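Local structure of terminase, large subunit (Enterobacteria phage P22, 4DKW) at residues Pro23-Ile29 with Ala186-Ile192; His42-Trp46 with Leu56-Trp60; Ala67-Trp71 with Gln103-Phe109. The protein drives viral DNA into empty capsids as the ATP-powered packaging motor and cuts the genome with its C-terminal nuclease domain, the part described here. All coordinates share one frame. Residue numbers count along the deposited sequence, not the author numbering.

Contact 1 (Pro23-Ile29 with Ala186-Ile192); sequences PDHFYVI and ARMMRDI
The short strand 187-188, from near the chain's C-terminus, pairs antiparallel with the first residues of strand 27-33, in the central sheet of the RNase H-like nuclease domain. After Met-188 the chain turns into a weakly bonded helix. Pro-23 to Phe-26 form a type I beta turn, with Phe-26 N bonded to Pro-23 O at 3.1 Å. Asp-24 O accepts Arg-190 N at 2.9 Å. Phe-26 O accepts Met-189 N at 2.8 Å. Tyr-27 and Met-188 are a non-hydrogen-bonded pair with CA atoms 4.1 Å apart. Tyr-27 is m and Met-188 t at chi1. Met-188 CB lies over the Tyr-27 ring, 4.0 Å from its centroid, a CH-pi contact, and SD adds an oblique Met-aromatic contact. Val-28 and Arg-187 are a hydrogen-bonded pair: Val-28 N to Arg-187 O is 2.8 Å, Arg-187 N to Val-28 O 3.0 Å. Arg-187 NH1 bonds Lys-80 O. On the face shared with Arg-187, Val-28 CG2 lies 3.9 Å from Ile-192 CD1. Ile-29 CB sits 3.7 Å from Ala-186 CB.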
loop_
_atom_site.group_PDB
_atom_site.type_symbol
_atom_site.label_atom_id
_atom_site.label_comp_id
_atom_site.label_asym_id
_atom_site.label_seq_id
_atom_site.Cartn_x
_atom_site.Cartn_y
_atom_site.Cartn_z
ATOM N N PRO A 23 3.776 -14.883 -11.474
ATOM C CA PRO A 23 3.331 -16.258 -11.731
ATOM C C PRO A 23 1.812 -16.385 -11.541
ATOM O O PRO A 23 1.214 -15.646 -10.754
ATOM C CB PRO A 23 4.080 -17.071 -10.667
ATOM C CG PRO A 23 5.264 -16.230 -10.303
ATOM C CD PRO A 23 4.769 -14.814 -10.388
ATOM N N ASP A 24 1.211 -17.314 -12.273
ATOM C CA ASP A 24 -0.226 -17.560 -12.241
ATOM C C ASP A 24 -0.802 -17.788 -10.845
ATOM O O ASP A 24 -1.947 -17.439 -10.572
ATOM C CB ASP A 24 -0.549 -18.785 -13.101
ATOM C CG ASP A 24 -0.893 -18.422 -14.527
ATOM O OD1 ASP A 24 -0.807 -17.224 -14.869
ATOM O OD2 ASP A 24 -1.252 -19.338 -15.302
ATOM N N HIS A 25 -0.018 -18.396 -9.972
ATOM C CA HIS A 25 -0.498 -18.822 -8.669
ATOM C C HIS A 25 -0.254 -17.786 -7.575
ATOM O O HIS A 25 -0.607 -18.022 -6.425
ATOM C CB HIS A 25 0.183 -20.140 -8.266
ATOM C CG HIS A 25 1.676 -20.093 -8.386
ATOM N ND1 HIS A 25 2.537 -20.823 -7.608
ATOM C CD2 HIS A 25 2.460 -19.398 -9.188
ATOM C CE1 HIS A 25 3.777 -20.563 -7.936
ATOM N NE2 HIS A 25 3.774 -19.692 -8.890
ATOM N N PHE A 26 0.353 -16.653 -7.914
ATOM C CA PHE A 26 0.523 -15.579 -6.929
ATOM C C PHE A 26 -0.792 -14.857 -6.806
ATOM O O PHE A 26 -1.571 -14.848 -7.745
ATOM C CB PHE A 26 1.596 -14.559 -7.336
ATOM C CG PHE A 26 3.015 -15.001 -7.065
ATOM C CD1 PHE A 26 3.324 -16.341 -6.876
ATOM C CD2 PHE A 26 4.038 -14.068 -7.011
ATOM C CE1 PHE A 26 4.620 -16.733 -6.645
ATOM C CE2 PHE A 26 5.335 -14.459 -6.780
ATOM C CZ PHE A 26 5.628 -15.788 -6.591
ATOM N N TYR A 27 -1.033 -14.260 -5.644
ATOM C CA TYR A 27 -2.211 -13.430 -5.442
ATOM C C TYR A 27 -1.876 -11.947 -5.595
ATOM O O TYR A 27 -0.745 -11.526 -5.342
ATOM C CB TYR A 27 -2.827 -13.712 -4.076
ATOM C CG TYR A 27 -3.496 -15.058 -4.025
ATOM C CD1 TYR A 27 -4.878 -15.159 -3.950
ATOM C CD2 TYR A 27 -2.751 -16.230 -4.083
ATOM C CE1 TYR A 27 -5.499 -16.383 -3.910
ATOM C CE2 TYR A 27 -3.362 -17.462 -4.046
ATOM C CZ TYR A 27 -4.734 -17.537 -3.959
ATOM O OH TYR A 27 -5.361 -18.763 -3.914
ATOM N N VAL A 28 -2.862 -11.166 -6.026
ATOM C CA VAL A 28 -2.648 -9.765 -6.377
ATOM C C VAL A 28 -3.686 -8.872 -5.705
ATOM O O VAL A 28 -4.875 -9.175 -5.725
ATOM C CB VAL A 28 -2.730 -9.545 -7.916
ATOM C CG1 VAL A 28 -2.453 -8.088 -8.263
ATOM C CG2 VAL A 28 -1.760 -10.468 -8.660
ATOM N N ILE A 29 -3.228 -7.781 -5.101
ATOM C CA ILE A 29 -4.126 -6.791 -4.512
ATOM C C ILE A 29 -3.536 -5.393 -4.674
ATOM O O ILE A 29 -2.320 -5.211 -4.652
ATOM C CB ILE A 29 -4.460 -7.098 -3.017
ATOM C CG1 ILE A 29 -5.617 -6.225 -2.529
ATOM C CG2 ILE A 29 -3.233 -6.942 -2.110
ATOM C CD1 ILE A 29 -6.036 -6.505 -1.128
ATOM N N ALA A 186 -7.052 -10.399 -1.793
ATOM C CA ALA A 186 -6.178 -10.552 -2.953
ATOM C C ALA A 186 -6.673 -11.693 -3.837
ATOM O O ALA A 186 -7.098 -12.739 -3.344
ATOM C CB ALA A 186 -4.746 -10.788 -2.509
ATOM N N ARG A 187 -6.628 -11.488 -5.148
ATOM C CA ARG A 187 -7.132 -12.485 -6.082
ATOM C C ARG A 187 -5.989 -13.200 -6.814
ATOM O O ARG A 187 -4.970 -12.592 -7.140
ATOM C CB ARG A 187 -8.096 -11.834 -7.077
ATOM C CG ARG A 187 -7.429 -10.855 -8.041
ATOM C CD ARG A 187 -8.439 -10.156 -8.949
ATOM N NE ARG A 187 -9.353 -11.081 -9.616
ATOM C CZ ARG A 187 -10.134 -10.751 -10.642
ATOM N NH1 ARG A 187 -10.106 -9.521 -11.138
ATOM N NH2 ARG A 187 -10.935 -11.658 -11.183
ATOM N N MET A 188 -6.151 -14.498 -7.058
ATOM C CA MET A 188 -5.115 -15.267 -7.743
ATOM C C MET A 188 -4.916 -14.761 -9.165
ATOM O O MET A 188 -5.880 -14.543 -9.889
ATOM C CB MET A 188 -5.462 -16.751 -7.765
ATOM C CG MET A 188 -4.329 -17.605 -8.275
ATOM S SD MET A 188 -4.735 -19.345 -8.237
ATOM C CE MET A 188 -3.761 -19.900 -6.847
ATOM N N MET A 189 -3.658 -14.567 -9.551
ATOM C CA MET A 189 -3.307 -14.012 -10.855
ATOM C C MET A 189 -4.019 -14.700 -12.024
ATOM O O MET A 189 -4.534 -14.031 -12.909
ATOM C CB MET A 189 -1.790 -14.053 -11.057
ATOM C CG MET A 189 -1.312 -13.507 -12.393
ATOM S SD MET A 189 -1.592 -11.753 -12.637
ATOM C CE MET A 189 -0.768 -11.509 -14.205
ATOM N N ARG A 190 -4.065 -16.028 -12.024
ATOM C CA ARG A 190 -4.713 -16.736 -13.126
ATOM C C ARG A 190 -6.232 -16.604 -13.184
ATOM O O ARG A 190 -6.850 -16.809 -14.230
ATOM C CB ARG A 190 -4.302 -18.206 -13.177
ATOM C CG ARG A 190 -4.555 -18.973 -11.898
ATOM C CD ARG A 190 -4.756 -20.448 -12.200
ATOM N NE ARG A 190 -6.169 -20.797 -12.060
ATOM C CZ ARG A 190 -6.709 -21.961 -12.414
ATOM N NH1 ARG A 190 -5.962 -22.918 -12.956
ATOM N NH2 ARG A 190 -8.009 -22.159 -12.235
ATOM N N ASP A 191 -6.847 -16.273 -12.060
ATOM C CA ASP A 191 -8.304 -16.070 -12.017
ATOM C C ASP A 191 -8.672 -14.629 -12.389
ATOM O O ASP A 191 -9.823 -14.360 -12.718
ATOM C CB ASP A 191 -8.839 -16.372 -10.616
ATOM C CG ASP A 191 -8.744 -17.842 -10.257
ATOM O OD1 ASP A 191 -8.615 -18.681 -11.190
ATOM O OD2 ASP A 191 -8.799 -18.157 -9.046
ATOM N N ILE A 192 -7.698 -13.714 -12.348
ATOM C CA ILE A 192 -7.947 -12.319 -12.692
ATOM C C ILE A 192 -8.503 -12.263 -14.095
ATOM O O ILE A 192 -9.702 -12.137 -14.285
ATOM C CB ILE A 192 -6.668 -11.454 -12.652
ATOM C CG1 ILE A 192 -6.033 -11.489 -11.268
ATOM C CG2 ILE A 192 -7.003 -10.024 -13.025
ATOM C CD1 ILE A 192 -4.736 -10.716 -11.180
#

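Contact 2 (His42-Trp46 with Leu56-Trp60); sequences HIQLW and LARVW
Five backbone hydrogen bonds join these antiparallel strands. His-42 N to Trp-60 O is 2.9 Å and Trp-60 N to His-42 O is 3.0 Å. Gln-44 N to Arg-58 O is 2.9 Å. Gln-44 O accepts both Ala-57 N at 2.9 Å and Arg-58 N at 3.3 Å, the latter weakly. Ala-57 and Arg-58 thus both face Gln-44, a classic beta bulge, with Ala-57 at phi/psi -98/-29. Beyond it the register shifts by one, and Leu-45 pairs with Leu-56. The strand axes lie 4.6 Å apart at 177°. The strands belong to the beta hairpin 40-48/53-62 in the central sheet of the RNase H-like fold. Trp-46 (chi1 m) donates NE1 to Gln-44 OE1 at 2.8 Å. Ala-57 CB sits over the Trp-46 five-membered ring, 3.5 Å from the centroid. Ile-43, Leu-45, Leu-56 and Val-59 share the face opposite His-42, Gln-44, Arg-58 and Trp-60. Ile-43 CG2 to Val-59 CG2 is 3.9 Å, as is Ile-43 CB to Leu-56 CD1. Helix 171-181 packs on Ile-43, Leu-56 and Val-59 through Val-172, Ala-175 and Thr-176.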
loop_
_atom_site.group_PDB
_atom_site.type_symbol
_atom_site.label_atom_id
_atom_site.label_comp_id
_atom_site.label_asym_id
_atom_site.label_seq_id
_atom_site.Cartn_x
_atom_site.Cartn_y
_atom_site.Cartn_z
ATOM N N HIS A 42 -1.137 4.859 -5.291
ATOM C CA HIS A 42 -1.775 3.600 -5.648
ATOM C C HIS A 42 -0.685 2.545 -5.817
ATOM O O HIS A 42 0.265 2.759 -6.573
ATOM C CB HIS A 42 -2.581 3.739 -6.942
ATOM C CG HIS A 42 -3.511 2.591 -7.194
ATOM N ND1 HIS A 42 -4.800 2.565 -6.712
ATOM C CD2 HIS A 42 -3.325 1.421 -7.844
ATOM C CE1 HIS A 42 -5.374 1.429 -7.069
ATOM N NE2 HIS A 42 -4.506 0.722 -7.761
ATOM N N ILE A 43 -0.808 1.422 -5.110
ATOM C CA ILE A 43 0.227 0.387 -5.133
ATOM C C ILE A 43 -0.346 -0.952 -5.543
ATOM O O ILE A 43 -1.554 -1.155 -5.516
ATOM C CB ILE A 43 0.942 0.230 -3.760
ATOM C CG1 ILE A 43 -0.033 -0.251 -2.672
ATOM C CG2 ILE A 43 1.601 1.554 -3.348
ATOM C CD1 ILE A 43 -0.160 -1.803 -2.480
ATOM N N GLN A 44 0.537 -1.868 -5.917
ATOM C CA GLN A 44 0.137 -3.243 -6.172
ATOM C C GLN A 44 1.090 -4.176 -5.443
ATOM O O GLN A 44 2.313 -4.060 -5.548
ATOM C CB GLN A 44 0.102 -3.575 -7.671
ATOM C CG GLN A 44 -0.347 -5.010 -7.960
ATOM C CD GLN A 44 -0.623 -5.250 -9.429
ATOM O OE1 GLN A 44 0.177 -5.866 -10.130
ATOM N NE2 GLN A 44 -1.759 -4.754 -9.908
ATOM N N LEU A 45 0.506 -5.104 -4.705
ATOM C CA LEU A 45 1.251 -6.033 -3.905
ATOM C C LEU A 45 0.987 -7.431 -4.446
ATOM O O LEU A 45 -0.153 -7.770 -4.769
ATOM C CB LEU A 45 0.743 -5.902 -2.470
ATOM C CG LEU A 45 1.455 -6.492 -1.269
ATOM C CD1 LEU A 45 2.878 -5.933 -1.130
ATOM C CD2 LEU A 45 0.615 -6.169 -0.048
ATOM N N TRP A 46 2.038 -8.235 -4.584
ATOM C CA TRP A 46 1.862 -9.631 -4.965
ATOM C C TRP A 46 2.151 -10.485 -3.750
ATOM O O TRP A 46 3.057 -10.174 -2.972
ATOM C CB TRP A 46 2.806 -10.027 -6.097
ATOM C CG TRP A 46 2.612 -9.255 -7.353
ATOM C CD1 TRP A 46 1.591 -8.398 -7.646
ATOM C CD2 TRP A 46 3.473 -9.264 -8.498
ATOM N NE1 TRP A 46 1.758 -7.876 -8.906
ATOM C CE2 TRP A 46 2.903 -8.393 -9.451
ATOM C CE3 TRP A 46 4.665 -9.934 -8.812
ATOM C CZ2 TRP A 46 3.499 -8.165 -10.695
ATOM C CZ3 TRP A 46 5.250 -9.708 -10.050
ATOM C CH2 TRP A 46 4.667 -8.830 -10.975
ATOM N N LEU A 56 6.117 -5.892 -3.308
ATOM C CA LEU A 56 5.536 -4.627 -3.698
ATOM C C LEU A 56 5.977 -4.404 -5.140
ATOM O O LEU A 56 7.124 -4.056 -5.394
ATOM C CB LEU A 56 6.021 -3.510 -2.777
ATOM C CG LEU A 56 5.397 -2.145 -3.063
ATOM C CD1 LEU A 56 3.881 -2.214 -2.925
ATOM C CD2 LEU A 56 5.976 -1.115 -2.117
ATOM N N ALA A 57 5.065 -4.641 -6.085
ATOM C CA ALA A 57 5.427 -4.722 -7.500
ATOM C C ALA A 57 5.185 -3.439 -8.310
ATOM O O ALA A 57 5.867 -3.198 -9.300
ATOM C CB ALA A 57 4.702 -5.898 -8.148
ATOM N N ARG A 58 4.203 -2.633 -7.910
ATOM C CA ARG A 58 3.906 -1.393 -8.621
ATOM C C ARG A 58 3.626 -0.280 -7.621
ATOM O O ARG A 58 2.963 -0.505 -6.619
ATOM C CB ARG A 58 2.694 -1.555 -9.546
ATOM C CG ARG A 58 2.728 -2.751 -10.481
ATOM C CD ARG A 58 3.582 -2.466 -11.685
ATOM N NE ARG A 58 3.433 -3.494 -12.711
ATOM C CZ ARG A 58 4.218 -4.564 -12.825
ATOM N NH1 ARG A 58 5.219 -4.764 -11.969
ATOM N NH2 ARG A 58 4.003 -5.437 -13.798
ATOM N N VAL A 59 4.145 0.914 -7.903
ATOM C CA VAL A 59 3.939 2.092 -7.063
ATOM C C VAL A 59 3.746 3.332 -7.922
ATOM O O VAL A 59 4.517 3.573 -8.853
ATOM C CB VAL A 59 5.133 2.337 -6.124
ATOM C CG1 VAL A 59 5.098 3.744 -5.575
ATOM C CG2 VAL A 59 5.146 1.312 -4.992
ATOM N N TRP A 60 2.708 4.105 -7.612
ATOM C CA TRP A 60 2.475 5.388 -8.255
ATOM C C TRP A 60 2.119 6.400 -7.172
ATOM O O TRP A 60 1.252 6.151 -6.336
ATOM C CB TRP A 60 1.361 5.279 -9.301
ATOM C CG TRP A 60 0.996 6.587 -9.976
ATOM C CD1 TRP A 60 1.646 7.188 -11.020
ATOM C CD2 TRP A 60 -0.125 7.434 -9.662
ATOM N NE1 TRP A 60 1.004 8.360 -11.368
ATOM C CE2 TRP A 60 -0.085 8.530 -10.551
ATOM C CE3 TRP A 60 -1.155 7.373 -8.710
ATOM C CZ2 TRP A 60 -1.029 9.557 -10.514
ATOM C CZ3 TRP A 60 -2.091 8.393 -8.675
ATOM C CH2 TRP A 60 -2.021 9.471 -9.573
#

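Contact 3 (Ala67-Trp71 with Gln103-Phe109); sequences AVQAW and QYADAGF
Trp-71, with chi1 t and chi2 -109°, reaches from helix 67-78 to the C-terminal end of helix 97-107. The edge of its six-membered ring meets the face of Phe-109 (chi1 m, chi2 -81°). The centroids are 4.8 Å apart and the planes at 81°, a T-shaped pair. Gly-108 CA lies over the Trp-71 six-membered ring, 4.0 Å from its centroid. Over the indole face, Ala-107 O is 3.2 Å from Trp-71 CD1 and Gly-108 O 3.3 Å from Trp-71 CH2. Gly-108 ends the helix in a Schellman motif with phi 126°; Phe-109 N bonds Tyr-104 O at 3.1 Å. A CB on Gly-108 would clash with Trp-71 CE2. Tyr-104 (chi1 -86°, chi2 -102°) turns its ring face to Ala-67, whose CB is 3.5 Å from the centroid, a CH-pi contact. Tyr-104 OH is hydrogen-bonded to Gln-40 OE1. Small side chains allow close approach: Ala-67 CB to Ala-107 CB is 4.0 Å. The axes of 67-71 and 103-107 pass 8.7 Å apart at -45°. Aromatic and apolar packing, with no hydrogen bond across, joins the first helix to the second's end and following loop in this RNase H-like domain.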
loop_
_atom_site.group_PDB
_atom_site.type_symbol
_atom_site.label_atom_id
_atom_site.label_comp_id
_atom_site.label_asym_id
_atom_site.label_seq_id
_atom_site.Cartn_x
_atom_site.Cartn_y
_atom_site.Cartn_z
ATOM N N ALA A 67 -9.181 11.289 -9.355
ATOM C CA ALA A 67 -9.316 9.842 -9.489
ATOM C C ALA A 67 -9.235 9.411 -10.957
ATOM O O ALA A 67 -8.670 8.359 -11.266
ATOM C CB ALA A 67 -10.620 9.365 -8.853
ATOM N N VAL A 68 -9.796 10.232 -11.851
ATOM C CA VAL A 68 -9.743 9.989 -13.295
ATOM C C VAL A 68 -8.302 9.999 -13.805
ATOM O O VAL A 68 -7.927 9.183 -14.646
ATOM C CB VAL A 68 -10.598 11.030 -14.070
ATOM C CG1 VAL A 68 -10.497 10.818 -15.579
ATOM C CG2 VAL A 68 -12.051 10.992 -13.598
ATOM N N GLN A 69 -7.495 10.920 -13.280
ATOM C CA GLN A 69 -6.081 10.977 -13.627
ATOM C C GLN A 69 -5.300 9.801 -13.045
ATOM O O GLN A 69 -4.398 9.277 -13.698
ATOM C CB GLN A 69 -5.448 12.290 -13.175
ATOM C CG GLN A 69 -6.017 13.524 -13.861
ATOM C CD GLN A 69 -5.414 14.806 -13.326
ATOM O OE1 GLN A 69 -5.876 15.352 -12.323
ATOM N NE2 GLN A 69 -4.370 15.291 -13.987
ATOM N N ALA A 70 -5.636 9.400 -11.820
ATOM C CA ALA A 70 -4.992 8.248 -11.204
ATOM C C ALA A 70 -5.232 7.007 -12.058
ATOM O O ALA A 70 -4.293 6.291 -12.410
ATOM C CB ALA A 70 -5.508 8.034 -9.787
ATOM N N TRP A 71 -6.491 6.782 -12.415
ATOM C CA TRP A 71 -6.876 5.656 -13.261
ATOM C C TRP A 71 -6.148 5.654 -14.602
ATOM O O TRP A 71 -5.695 4.615 -15.061
ATOM C CB TRP A 71 -8.391 5.636 -13.483
ATOM C CG TRP A 71 -8.854 4.512 -14.370
ATOM C CD1 TRP A 71 -9.326 4.616 -15.651
ATOM C CD2 TRP A 71 -8.879 3.113 -14.047
ATOM N NE1 TRP A 71 -9.650 3.370 -16.140
ATOM C CE2 TRP A 71 -9.383 2.433 -15.178
ATOM C CE3 TRP A 71 -8.529 2.372 -12.913
ATOM C CZ2 TRP A 71 -9.538 1.045 -15.205
ATOM C CZ3 TRP A 71 -8.688 0.995 -12.943
ATOM C CH2 TRP A 71 -9.191 0.347 -14.077
ATOM N N GLN A 103 -15.765 8.014 -5.942
ATOM C CA GLN A 103 -15.156 8.724 -7.061
ATOM C C GLN A 103 -14.141 7.835 -7.773
ATOM O O GLN A 103 -13.991 7.902 -8.994
ATOM C CB GLN A 103 -14.463 10.002 -6.575
ATOM C CG GLN A 103 -15.373 10.998 -5.871
ATOM C CD GLN A 103 -14.602 12.156 -5.262
ATOM O OE1 GLN A 103 -13.415 12.346 -5.545
ATOM N NE2 GLN A 103 -15.272 12.931 -4.411
ATOM N N TYR A 104 -13.442 7.006 -7.001
ATOM C CA TYR A 104 -12.427 6.107 -7.557
ATOM C C TYR A 104 -13.055 4.897 -8.255
ATOM O O TYR A 104 -12.581 4.463 -9.310
ATOM C CB TYR A 104 -11.428 5.683 -6.474
ATOM C CG TYR A 104 -10.297 6.669 -6.292
ATOM C CD1 TYR A 104 -9.046 6.425 -6.838
ATOM C CD2 TYR A 104 -10.495 7.868 -5.608
ATOM C CE1 TYR A 104 -8.012 7.331 -6.688
ATOM C CE2 TYR A 104 -9.466 8.783 -5.454
ATOM C CZ TYR A 104 -8.227 8.509 -5.998
ATOM O OH TYR A 104 -7.201 9.418 -5.850
ATOM N N ALA A 105 -14.131 4.374 -7.671
ATOM C CA ALA A 105 -14.889 3.301 -8.299
ATOM C C ALA A 105 -15.468 3.784 -9.624
ATOM O O ALA A 105 -15.430 3.069 -10.628
ATOM C CB ALA A 105 -15.992 2.814 -7.369
ATOM N N ASP A 106 -15.994 5.009 -9.624
ATOM C CA ASP A 106 -16.613 5.579 -10.819
ATOM C C ASP A 106 -15.563 5.799 -11.894
ATOM O O ASP A 106 -15.872 5.763 -13.086
ATOM C CB ASP A 106 -17.329 6.900 -10.502
ATOM C CG ASP A 106 -18.612 6.698 -9.708
ATOM O OD1 ASP A 106 -19.138 5.563 -9.689
ATOM O OD2 ASP A 106 -19.098 7.684 -9.110
ATOM N N ALA A 107 -14.327 6.025 -11.458
ATOM C CA ALA A 107 -13.198 6.234 -12.359
ATOM C C ALA A 107 -12.706 4.920 -12.974
ATOM O O ALA A 107 -11.966 4.925 -13.956
ATOM C CB ALA A 107 -12.060 6.945 -11.634
ATOM N N GLY A 108 -13.115 3.798 -12.392
ATOM C CA GLY A 108 -12.809 2.502 -12.972
ATOM C C GLY A 108 -12.123 1.509 -12.044
ATOM O O GLY A 108 -11.983 0.325 -12.369
ATOM N N PHE A 109 -11.680 1.979 -10.889
ATOM C CA PHE A 109 -11.003 1.093 -9.961
ATOM C C PHE A 109 -11.979 0.101 -9.328
ATOM O O PHE A 109 -13.139 0.440 -9.053
ATOM C CB PHE A 109 -10.332 1.888 -8.852
ATOM C CG PHE A 109 -9.145 2.699 -9.292
ATOM C CD1 PHE A 109 -7.897 2.107 -9.446
ATOM C CD2 PHE A 109 -9.263 4.065 -9.509
ATOM C CE1 PHE A 109 -6.798 2.852 -9.833
ATOM C CE2 PHE A 109 -8.164 4.818 -9.899
ATOM C CZ PHE A 109 -6.933 4.209 -10.058
#

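Overall arrangement
Contact 2 is the buried one, near the centre of the chain. Contacts 1 and 3 are partly buried and lie farther out. Contacts 1 and 2 belong to the same sheet: strands 27-33 and 40-48 are neighbours, and Ile-29 O to Leu-45 N, 2.8 Å, is a probable hydrogen bond between them. Both rely on backbone pairing. Contact 3 packs helices and has no hydrogen bond between its segments. It touches contact 2, where His-42 CE1 lies 3.4 Å from Phe-109 CE1 and Trp-60 CH2 3.6 Å from Ala-70 CA. Contacts 2 and 3 approach the catalytic Asp-33, through Ile-43 and Tyr-104, each side chain about 8 Å away. Contact 1 lies away from that site.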